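Local atomic coordinates of branched-chain phosphotransacylase (Enterococcus faecalis, PDB entry 1YCO), a protein that probably transfers acyl groups between phosphate and coenzyme A. Residues 104-107 against 113-116; 134-139 against 242-247; 226-231 against 237-242. All coordinates share one frame; numbering follows the deposited sequence.

Interaction 1 of 3, residues 104-107 against 113-116; sequences AMVE and TFLL
A beta hairpin sets Ala104 to Glu107 against Thr113 to Leu116, the two short strand segments running at 153° to each other. Hydrogen-bonded and non-hydrogen-bonded pairs alternate along it. Ala104 with Leu116 and Val106 with Phe114 are the hydrogen-bonded pairs. In the first, Ala104 N reaches Leu116 O at 2.8 Å, and Leu116 N returns a bond of 2.8 Å to Ala104 O. In the second, Val106 N lies 2.9 Å from Phe114 O, while Phe114 N is 3.1 Å from Val106 O. Between them sits the non-hydrogen-bonded pair Met105 with Leu115.

Val106 and Phe114 make the ring contact of the hairpin. Placing CG between the backbone N and the carbonyl carbon (chi1 61°) lifts the phenyl ring beside Val106, and the two side chains run alongside each other. Val106 CB stands over one ring face, a CH-pi contact 4.1 Å from the centroid and 27° off its normal, and Val106 CG2 approaches Phe114 CE1 to 3.7 Å. Ala104 and Leu116 share this face of the sheet, which helix 221-234 covers through Leu227, Tyr228 and Leu231.

On the other face Leu115 and Met105 cross obliquely: Leu115 CD2 comes to 4.0 Å from Met105 CB, and the bent thioether chain continues to Phe268 and Arg271 of helix 259-274. Near the turn, Thr113 CG2 lies 3.2 Å from Val106 O, and the threonine runs alongside Glu107; its hydroxyl OG1 bonds instead to Gly111 O. With an apolar face covered by helix 221-234 and regular two-bond rungs along the backbone, the arrangement is that of an antiparallel hairpin built into the mixed sheet of an alpha/beta fold.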
ATOM      1  N   ALA A 104      11.468   7.706   4.497  1.00 29.92           N
ATOM      2  CA  ALA A 104      10.511   8.206   5.461  1.00 28.95           C
ATOM      3  C   ALA A 104      10.667   7.485   6.789  1.00 29.58           C
ATOM      4  O   ALA A 104      11.053   6.309   6.840  1.00 27.57           O
ATOM      5  CB  ALA A 104       9.081   8.013   4.940  1.00 24.12           C
ATOM      6  N   MET A 105      10.373   8.202   7.870  1.00 31.12           N
ATOM      7  CA  MET A 105      10.415   7.608   9.201  1.00 32.32           C
ATOM      8  C   MET A 105       8.962   7.476   9.640  1.00 28.54           C
ATOM      9  O   MET A 105       8.196   8.437   9.583  1.00 28.72           O
ATOM     10  CB  MET A 105      11.190   8.483  10.197  1.00 36.94           C
ATOM     11  CG  MET A 105      11.099   7.934  11.628  1.00 42.17           C
ATOM     12  SD  MET A 105      12.621   7.975  12.583  1.00 51.59           S
ATOM     13  CE  MET A 105      12.359   9.427  13.613  1.00 45.44           C
ATOM     14  N   VAL A 106       8.594   6.275  10.062  1.00 27.68           N
ATOM     15  CA  VAL A 106       7.231   5.977  10.496  1.00 28.81           C
ATOM     16  C   VAL A 106       7.142   5.584  11.978  1.00 29.66           C
ATOM     17  O   VAL A 106       7.874   4.716  12.445  1.00 27.16           O
ATOM     18  CB  VAL A 106       6.632   4.812   9.671  1.00 26.75           C
ATOM     19  CG1 VAL A 106       5.155   4.657   9.973  1.00 26.97           C
ATOM     20  CG2 VAL A 106       6.859   5.048   8.184  1.00 28.13           C
ATOM     21  N   GLU A 107       6.233   6.222  12.707  1.00 33.06           N
ATOM     22  CA  GLU A 107       6.040   5.918  14.117  1.00 36.85           C
ATOM     23  C   GLU A 107       4.597   5.472  14.351  1.00 38.15           C
ATOM     24  O   GLU A 107       3.656   6.248  14.159  1.00 38.54           O
ATOM     25  CB  GLU A 107       6.356   7.142  14.972  1.00 39.90           C
ATOM     26  CG  GLU A 107       7.836   7.523  14.982  1.00 48.36           C
ATOM     27  CD  GLU A 107       8.145   8.734  15.863  1.00 52.66           C
ATOM     28  OE1 GLU A 107       7.738   8.724  17.050  1.00 55.57           O
ATOM     29  OE2 GLU A 107       8.801   9.683  15.369  1.00 52.11           O
ATOM     30  N   THR A 113       8.441   1.444  15.361  1.00 44.84           N
ATOM     31  CA  THR A 113       9.042   2.415  14.476  1.00 44.54           C
ATOM     32  C   THR A 113       9.859   1.762  13.376  1.00 42.24           C
ATOM     33  O   THR A 113      10.419   0.681  13.557  1.00 42.07           O
ATOM     34  CB  THR A 113       9.959   3.353  15.260  1.00 46.82           C
ATOM     35  OG1 THR A 113       9.241   3.885  16.378  1.00 52.13           O
ATOM     36  CG2 THR A 113      10.432   4.500  14.382  1.00 46.22           C
ATOM     37  N   PHE A 114       9.926   2.425  12.227  1.00 38.85           N
ATOM     38  CA  PHE A 114      10.698   1.905  11.110  1.00 35.41           C
ATOM     39  C   PHE A 114      10.814   2.878   9.950  1.00 34.37           C
ATOM     40  O   PHE A 114      10.025   3.809   9.806  1.00 30.61           O
ATOM     41  CB  PHE A 114      10.096   0.592  10.607  1.00 33.49           C
ATOM     42  CG  PHE A 114       8.691   0.718  10.098  1.00 34.22           C
ATOM     43  CD1 PHE A 114       8.422   1.328   8.880  1.00 31.93           C
ATOM     44  CD2 PHE A 114       7.634   0.188  10.828  1.00 34.01           C
ATOM     45  CE1 PHE A 114       7.123   1.406   8.396  1.00 32.77           C
ATOM     46  CE2 PHE A 114       6.330   0.263  10.349  1.00 34.39           C
ATOM     47  CZ  PHE A 114       6.075   0.870   9.132  1.00 35.02           C
ATOM     48  N   LEU A 115      11.815   2.646   9.117  1.00 31.46           N
ATOM     49  CA  LEU A 115      12.017   3.485   7.963  1.00 30.65           C
ATOM     50  C   LEU A 115      11.342   2.820   6.765  1.00 30.99           C
ATOM     51  O   LEU A 115      11.276   1.594   6.668  1.00 30.63           O
ATOM     52  CB  LEU A 115      13.515   3.686   7.713  1.00 29.73           C
ATOM     53  CG  LEU A 115      14.354   4.217   8.893  1.00 29.50           C
ATOM     54  CD1 LEU A 115      15.789   4.486   8.407  1.00 31.36           C
ATOM     55  CD2 LEU A 115      13.760   5.511   9.437  1.00 32.35           C
ATOM     56  N   LEU A 116      10.796   3.652   5.891  1.00 29.10           N
ATOM     57  CA  LEU A 116      10.135   3.204   4.682  1.00 28.18           C
ATOM     58  C   LEU A 116      10.872   3.878   3.541  1.00 29.46           C
ATOM     59  O   LEU A 116      11.111   5.089   3.578  1.00 29.16           O
ATOM     60  CB  LEU A 116       8.671   3.648   4.670  1.00 25.47           C
ATOM     61  CG  LEU A 116       7.862   3.357   3.393  1.00 25.89           C
ATOM     62  CD1 LEU A 116       7.847   1.873   3.083  1.00 22.31           C
ATOM     63  CD2 LEU A 116       6.445   3.878   3.582  1.00 25.23           C
TER

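Interaction 2 of 3, residues 134-139 against 242-247; sequences VENAKE and TIVGTK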
ATOM      1  N   VAL A 134      18.799   0.653  -0.716  1.00 28.10           N
ATOM      2  CA  VAL A 134      19.059  -0.011   0.547  1.00 32.01           C
ATOM      3  C   VAL A 134      20.234   0.704   1.224  1.00 34.17           C
ATOM      4  O   VAL A 134      20.134   1.122   2.374  1.00 35.05           O
ATOM      5  CB  VAL A 134      19.384  -1.511   0.324  1.00 31.56           C
ATOM      6  CG1 VAL A 134      19.808  -2.166   1.624  1.00 32.02           C
ATOM      7  CG2 VAL A 134      18.158  -2.223  -0.239  1.00 31.41           C
ATOM      8  N   GLU A 135      21.330   0.878   0.495  1.00 36.02           N
ATOM      9  CA  GLU A 135      22.494   1.560   1.032  1.00 36.46           C
ATOM     10  C   GLU A 135      22.128   2.923   1.635  1.00 34.55           C
ATOM     11  O   GLU A 135      22.498   3.217   2.770  1.00 33.61           O
ATOM     12  CB  GLU A 135      23.538   1.731  -0.068  1.00 40.41           C
ATOM     13  CG  GLU A 135      23.990   0.417  -0.663  1.00 45.09           C
ATOM     14  CD  GLU A 135      24.785  -0.423   0.316  1.00 50.89           C
ATOM     15  OE1 GLU A 135      24.328  -0.603   1.467  1.00 54.00           O
ATOM     16  OE2 GLU A 135      25.870  -0.912  -0.071  1.00 55.19           O
ATOM     17  N   ASN A 136      21.402   3.747   0.879  1.00 31.70           N
ATOM     18  CA  ASN A 136      20.973   5.066   1.356  1.00 32.53           C
ATOM     19  C   ASN A 136      20.192   4.964   2.690  1.00 33.38           C
ATOM     20  O   ASN A 136      20.506   5.686   3.655  1.00 32.45           O
ATOM     21  CB  ASN A 136      20.107   5.774   0.290  1.00 33.47           C
ATOM     22  CG  ASN A 136      20.939   6.474  -0.811  1.00 35.82           C
ATOM     23  OD1 ASN A 136      22.130   6.193  -0.997  1.00 38.10           O
ATOM     24  ND2 ASN A 136      20.295   7.376  -1.552  1.00 34.28           N
ATOM     25  N   ALA A 137      19.194   4.073   2.744  1.00 33.16           N
ATOM     26  CA  ALA A 137      18.388   3.875   3.954  1.00 34.45           C
ATOM     27  C   ALA A 137      19.216   3.253   5.077  1.00 35.16           C
ATOM     28  O   ALA A 137      19.012   3.568   6.253  1.00 35.58           O
ATOM     29  CB  ALA A 137      17.163   3.009   3.657  1.00 31.71           C
ATOM     30  N   LYS A 138      20.156   2.385   4.717  1.00 36.70           N
ATOM     31  CA  LYS A 138      21.019   1.767   5.719  1.00 39.27           C
ATOM     32  C   LYS A 138      21.876   2.840   6.372  1.00 39.49           C
ATOM     33  O   LYS A 138      22.126   2.790   7.574  1.00 40.67           O
ATOM     34  CB  LYS A 138      21.952   0.724   5.100  1.00 38.99           C
ATOM     35  CG  LYS A 138      22.921   0.122   6.123  1.00 44.80           C
ATOM     36  CD  LYS A 138      24.156  -0.540   5.491  1.00 48.05           C
ATOM     37  CE  LYS A 138      25.096   0.496   4.885  1.00 50.14           C
ATOM     38  NZ  LYS A 138      26.275  -0.086   4.177  1.00 51.28           N
ATOM     39  N   GLU A 139      22.330   3.804   5.581  1.00 39.83           N
ATOM     40  CA  GLU A 139      23.171   4.871   6.111  1.00 42.14           C
ATOM     41  C   GLU A 139      22.385   5.808   7.018  1.00 40.35           C
ATOM     42  O   GLU A 139      22.889   6.240   8.057  1.00 40.14           O
ATOM     43  CB  GLU A 139      23.817   5.650   4.966  1.00 44.62           C
ATOM     44  CG  GLU A 139      24.655   4.759   4.058  1.00 50.87           C
ATOM     45  CD  GLU A 139      25.334   5.519   2.933  1.00 55.66           C
ATOM     46  OE1 GLU A 139      24.703   6.436   2.354  1.00 58.15           O
ATOM     47  OE2 GLU A 139      26.495   5.181   2.612  1.00 59.08           O
ATOM     48  N   THR A 242      12.353  12.678   3.877  1.00 31.33           N
ATOM     49  CA  THR A 242      13.398  13.526   3.356  1.00 31.34           C
ATOM     50  C   THR A 242      14.027  12.814   2.180  1.00 30.15           C
ATOM     51  O   THR A 242      14.036  11.583   2.110  1.00 26.52           O
ATOM     52  CB  THR A 242      14.518  13.780   4.396  1.00 33.00           C
ATOM     53  OG1 THR A 242      15.160  12.538   4.706  1.00 37.91           O
ATOM     54  CG2 THR A 242      13.950  14.379   5.671  1.00 35.67           C
ATOM     55  N   ILE A 243      14.555  13.598   1.252  1.00 31.58           N
ATOM     56  CA  ILE A 243      15.247  13.029   0.109  1.00 33.02           C
ATOM     57  C   ILE A 243      16.689  12.899   0.593  1.00 32.39           C
ATOM     58  O   ILE A 243      17.234  13.828   1.185  1.00 31.84           O
ATOM     59  CB  ILE A 243      15.193  13.963  -1.112  1.00 33.80           C
ATOM     60  CG1 ILE A 243      13.760  14.030  -1.650  1.00 37.70           C
ATOM     61  CG2 ILE A 243      16.143  13.466  -2.177  1.00 32.25           C
ATOM     62  CD1 ILE A 243      13.560  15.043  -2.770  1.00 40.07           C
ATOM     63  N   VAL A 244      17.286  11.736   0.367  1.00 31.65           N
ATOM     64  CA  VAL A 244      18.657  11.490   0.771  1.00 32.23           C
ATOM     65  C   VAL A 244      19.539  11.296  -0.463  1.00 34.65           C
ATOM     66  O   VAL A 244      19.041  11.154  -1.582  1.00 33.09           O
ATOM     67  CB  VAL A 244      18.767  10.254   1.713  1.00 32.56           C
ATOM     68  CG1 VAL A 244      18.126  10.572   3.045  1.00 33.08           C
ATOM     69  CG2 VAL A 244      18.107   9.035   1.079  1.00 32.30           C
ATOM     70  N   GLY A 245      20.852  11.298  -0.248  1.00 37.48           N
ATOM     71  CA  GLY A 245      21.786  11.161  -1.350  1.00 41.44           C
ATOM     72  C   GLY A 245      22.597  12.436  -1.509  1.00 43.54           C
ATOM     73  O   GLY A 245      23.737  12.421  -1.992  1.00 45.55           O
ATOM     74  N   THR A 246      22.003  13.552  -1.107  1.00 44.28           N
ATOM     75  CA  THR A 246      22.671  14.848  -1.182  1.00 44.30           C
ATOM     76  C   THR A 246      23.423  15.049   0.119  1.00 43.12           C
ATOM     77  O   THR A 246      23.227  14.289   1.062  1.00 43.62           O
ATOM     78  CB  THR A 246      21.645  15.989  -1.364  1.00 45.30           C
ATOM     79  OG1 THR A 246      20.620  15.876  -0.364  1.00 48.12           O
ATOM     80  CG2 THR A 246      21.006  15.911  -2.743  1.00 44.05           C
ATOM     81  N   LYS A 247      24.287  16.055   0.181  1.00 44.06           N
ATOM     82  CA  LYS A 247      25.038  16.277   1.409  1.00 46.17           C
ATOM     83  C   LYS A 247      24.176  16.993   2.444  1.00 46.17           C
ATOM     84  O   LYS A 247      24.608  17.238   3.569  1.00 46.43           O
ATOM     85  CB  LYS A 247      26.322  17.062   1.120  1.00 46.94           C
ATOM     86  CG  LYS A 247      26.136  18.319   0.296  1.00 48.65           C
ATOM     87  CD  LYS A 247      27.486  18.939  -0.062  1.00 49.61           C
ATOM     88  CE  LYS A 247      28.387  17.956  -0.799  1.00 47.72           C
ATOM     89  NZ  LYS A 247      29.648  18.607  -1.231  1.00 47.44           N
TER
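The helical turn 134-139 comes up to residues 242-247 where strand 238-244 gives way to a loop, and the backbones approach most closely at Asn136 and Gly245, whose CA atoms are 6.7 Å apart. This is a helix packed beside a strand end, part of the alpha/beta layering around the mixed sheet; next to the contact, Ile243 is bonded through its backbone to Val250 of strand 250-252, in the other sheet. The interface is small and buried, and no hydrogen bond crosses it. It illustrates how a single polar side chain can be fitted into a mostly apolar seam when its hydrogen bonds are made to a third element.

That side chain is Asn136. Its CG stands anti to the carbonyl carbon (chi1 -82°), which directs the amide away from the helix and toward the strand end. There it meets Val244, the two side chains passing one another in opposite directions. The methyl CG2 of Val244 does the touching, lying 3.9 Å from Asn136 CB. The amide nitrogen is satisfied outside the two segments: Asn136 ND2 donates to Ser101 OG and to Ile99 O. Ser101 begins strand 101-107, and Ile99 lies two residues before it. Val244 in turn rests on Ser101 and Val103 of that strand, so helix 127-143, strand 238-244 and the neighbouring strand converge on the same spot.

Gly245 continues the seam with phi at 114°, a backbone shape in which a beta carbon would press against the carbonyl O of Val244. Asn136 ND2 ends 3.8 Å from Val244 CG2 and 4.1 Å from Gly245 CA.

Interaction 3 of 3, residues 226-231 against 237-242; sequences CLYKSL and AKVGGT
Leu231 O accepts the backbone N-H of Ala237 at 3.2 Å, in a bond that is straight at the hydrogen (168°). In this link between helix 221-234 and the approach to strand 238-244, the donor stands 44° out of the carbonyl plane, off the lone-pair directions. The methyl of Ala237 settles beside it, its CB 4.0 Å from Leu231 CB.

One turn back along the helix, Tyr228 reaches toward the strand. Its CG is anti to the backbone N (chi1 -172°), which swings the ring out to Val239, and the methyl CG1 of Val239 meets it obliquely. In the model Tyr228 CE1 is 3.2 Å from Val239 CG1, closer than a comfortable carbon contact, so the exact spacing is doubtful. Leu231, Ala237, Tyr228 and Val239 also pack on Val106 or Ala104 of strand 101-107.

Another flank of the helix faces the second subunit, where Ser230 OG hydrogen-bonds to Ser230 of that chain. One backbone hydrogen bond and apolar side-chain contacts thus join strand 238-244 and its approach to a helix that also lies at the subunit interface.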
ATOM      1  N   CYS A 226       1.189   4.113  -1.380  1.00 32.35           N
ATOM      2  CA  CYS A 226      -0.047   3.578  -0.845  1.00 32.45           C
ATOM      3  C   CYS A 226       0.099   3.185   0.620  1.00 30.90           C
ATOM      4  O   CYS A 226      -0.794   3.434   1.414  1.00 30.06           O
ATOM      5  CB  CYS A 226      -0.489   2.379  -1.677  1.00 35.14           C
ATOM      6  SG  CYS A 226      -2.218   1.919  -1.452  1.00 47.95           S
ATOM      7  N   LEU A 227       1.233   2.587   0.973  1.00 27.92           N
ATOM      8  CA  LEU A 227       1.483   2.182   2.336  1.00 27.61           C
ATOM      9  C   LEU A 227       1.594   3.447   3.197  1.00 29.84           C
ATOM     10  O   LEU A 227       0.999   3.552   4.272  1.00 27.89           O
ATOM     11  CB  LEU A 227       2.787   1.387   2.405  1.00 28.72           C
ATOM     12  CG  LEU A 227       3.169   0.747   3.749  1.00 30.79           C
ATOM     13  CD1 LEU A 227       2.050  -0.208   4.205  1.00 31.54           C
ATOM     14  CD2 LEU A 227       4.470  -0.023   3.588  1.00 31.11           C
ATOM     15  N   TYR A 228       2.366   4.405   2.694  1.00 31.64           N
ATOM     16  CA  TYR A 228       2.585   5.681   3.353  1.00 31.61           C
ATOM     17  C   TYR A 228       1.251   6.321   3.740  1.00 31.33           C
ATOM     18  O   TYR A 228       0.992   6.565   4.915  1.00 31.88           O
ATOM     19  CB  TYR A 228       3.347   6.612   2.400  1.00 35.93           C
ATOM     20  CG  TYR A 228       3.821   7.922   2.987  1.00 37.23           C
ATOM     21  CD1 TYR A 228       5.178   8.145   3.226  1.00 41.36           C
ATOM     22  CD2 TYR A 228       2.923   8.946   3.279  1.00 39.83           C
ATOM     23  CE1 TYR A 228       5.630   9.363   3.740  1.00 43.93           C
ATOM     24  CE2 TYR A 228       3.357  10.168   3.796  1.00 42.38           C
ATOM     25  CZ  TYR A 228       4.712  10.374   4.024  1.00 44.56           C
ATOM     26  OH  TYR A 228       5.148  11.584   4.538  1.00 45.83           O
ATOM     27  N   LYS A 229       0.409   6.577   2.740  1.00 30.83           N
ATOM     28  CA  LYS A 229      -0.887   7.217   2.948  1.00 31.96           C
ATOM     29  C   LYS A 229      -1.825   6.401   3.818  1.00 30.56           C
ATOM     30  O   LYS A 229      -2.565   6.946   4.637  1.00 29.82           O
ATOM     31  CB  LYS A 229      -1.569   7.503   1.604  1.00 35.62           C
ATOM     32  CG  LYS A 229      -0.786   8.459   0.701  1.00 40.57           C
ATOM     33  CD  LYS A 229      -1.633   8.945  -0.477  1.00 45.73           C
ATOM     34  CE  LYS A 229      -0.787   9.557  -1.602  1.00 49.08           C
ATOM     35  NZ  LYS A 229       0.116  10.661  -1.159  1.00 50.64           N
ATOM     36  N   SER A 230      -1.795   5.093   3.622  1.00 29.65           N
ATOM     37  CA  SER A 230      -2.629   4.205   4.389  1.00 30.52           C
ATOM     38  C   SER A 230      -2.263   4.285   5.879  1.00 29.88           C
ATOM     39  O   SER A 230      -3.144   4.255   6.745  1.00 29.34           O
ATOM     40  CB  SER A 230      -2.467   2.780   3.869  1.00 31.45           C
ATOM     41  OG  SER A 230      -3.089   1.857   4.739  1.00 39.95           O
ATOM     42  N   LEU A 231      -0.967   4.402   6.168  1.00 25.19           N
ATOM     43  CA  LEU A 231      -0.493   4.492   7.544  1.00 26.04           C
ATOM     44  C   LEU A 231      -1.018   5.734   8.252  1.00 26.12           C
ATOM     45  O   LEU A 231      -1.486   5.656   9.380  1.00 25.86           O
ATOM     46  CB  LEU A 231       1.040   4.490   7.585  1.00 24.92           C
ATOM     47  CG  LEU A 231       1.689   3.162   7.205  1.00 28.84           C
ATOM     48  CD1 LEU A 231       3.206   3.319   7.108  1.00 26.10           C
ATOM     49  CD2 LEU A 231       1.302   2.105   8.226  1.00 28.72           C
ATOM     50  N   ALA A 237      -0.400   6.729  12.224  1.00 34.52           N
ATOM     51  CA  ALA A 237       1.043   6.786  12.281  1.00 34.16           C
ATOM     52  C   ALA A 237       1.571   8.182  12.009  1.00 34.74           C
ATOM     53  O   ALA A 237       0.967   8.957  11.257  1.00 35.87           O
ATOM     54  CB  ALA A 237       1.630   5.801  11.281  1.00 31.92           C
ATOM     55  N   LYS A 238       2.697   8.498  12.640  1.00 35.07           N
ATOM     56  CA  LYS A 238       3.362   9.779  12.424  1.00 36.84           C
ATOM     57  C   LYS A 238       4.419   9.469  11.367  1.00 35.02           C
ATOM     58  O   LYS A 238       5.155   8.489  11.485  1.00 33.75           O
ATOM     59  CB  LYS A 238       4.003  10.286  13.725  1.00 38.33           C
ATOM     60  CG  LYS A 238       2.981  10.588  14.820  1.00 43.38           C
ATOM     61  CD  LYS A 238       3.576  11.367  15.988  1.00 49.79           C
ATOM     62  CE  LYS A 238       4.705  10.605  16.674  1.00 53.12           C
ATOM     63  NZ  LYS A 238       5.290  11.388  17.794  1.00 55.93           N
ATOM     64  N   VAL A 239       4.476  10.289  10.328  1.00 33.88           N
ATOM     65  CA  VAL A 239       5.419  10.061   9.246  1.00 32.92           C
ATOM     66  C   VAL A 239       6.159  11.323   8.839  1.00 32.61           C
ATOM     67  O   VAL A 239       5.571  12.399   8.776  1.00 33.37           O
ATOM     68  CB  VAL A 239       4.702   9.504   8.000  1.00 32.24           C
ATOM     69  CG1 VAL A 239       5.720   9.148   6.942  1.00 34.68           C
ATOM     70  CG2 VAL A 239       3.881   8.276   8.372  1.00 32.15           C
ATOM     71  N   GLY A 240       7.453  11.172   8.580  1.00 30.73           N
ATOM     72  CA  GLY A 240       8.287  12.278   8.150  1.00 31.16           C
ATOM     73  C   GLY A 240       9.176  11.790   7.019  1.00 31.31           C
ATOM     74  O   GLY A 240       9.651  10.650   7.035  1.00 31.63           O
ATOM     75  N   GLY A 241       9.411  12.633   6.024  1.00 31.97           N
ATOM     76  CA  GLY A 241      10.242  12.194   4.913  1.00 32.64           C
ATOM     77  C   GLY A 241      11.265  13.193   4.423  1.00 31.63           C
ATOM     78  O   GLY A 241      11.089  14.401   4.536  1.00 34.22           O
ATOM     79  N   THR A 242      12.353  12.678   3.877  1.00 31.33           N
ATOM     80  CA  THR A 242      13.398  13.526   3.356  1.00 31.34           C
ATOM     81  C   THR A 242      14.027  12.814   2.180  1.00 30.15           C
ATOM     82  O   THR A 242      14.036  11.583   2.110  1.00 26.52           O
ATOM     83  CB  THR A 242      14.518  13.780   4.396  1.00 33.00           C
ATOM     84  OG1 THR A 242      15.160  12.538   4.706  1.00 37.91           O
ATOM     85  CG2 THR A 242      13.950  14.379   5.671  1.00 35.67           C
TER

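In the fold
Strands 101-107 and 238-244, neighbours in the mixed sheet, bring the three contacts together. Interactions 1 and 3 are the closest, their centres about 8 Å apart, and Met105 N with Gly240 O and Glu107 N with Lys238 O probably hydrogen-bond between them. The centre of interaction 2 lies about 14 Å from that of interaction 1, which it touches through Ala137 and Leu115, and about 17 Å from that of interaction 3, with which it shares Thr242. Along the chain the hairpin comes first; helix 127-143 follows, and interaction 3 falls within the span that interaction 2 bridges. Strand 238-244 thus meets helix 221-234 near its start and helix 127-143 near its end, and helix 221-234 also contacts the second subunit.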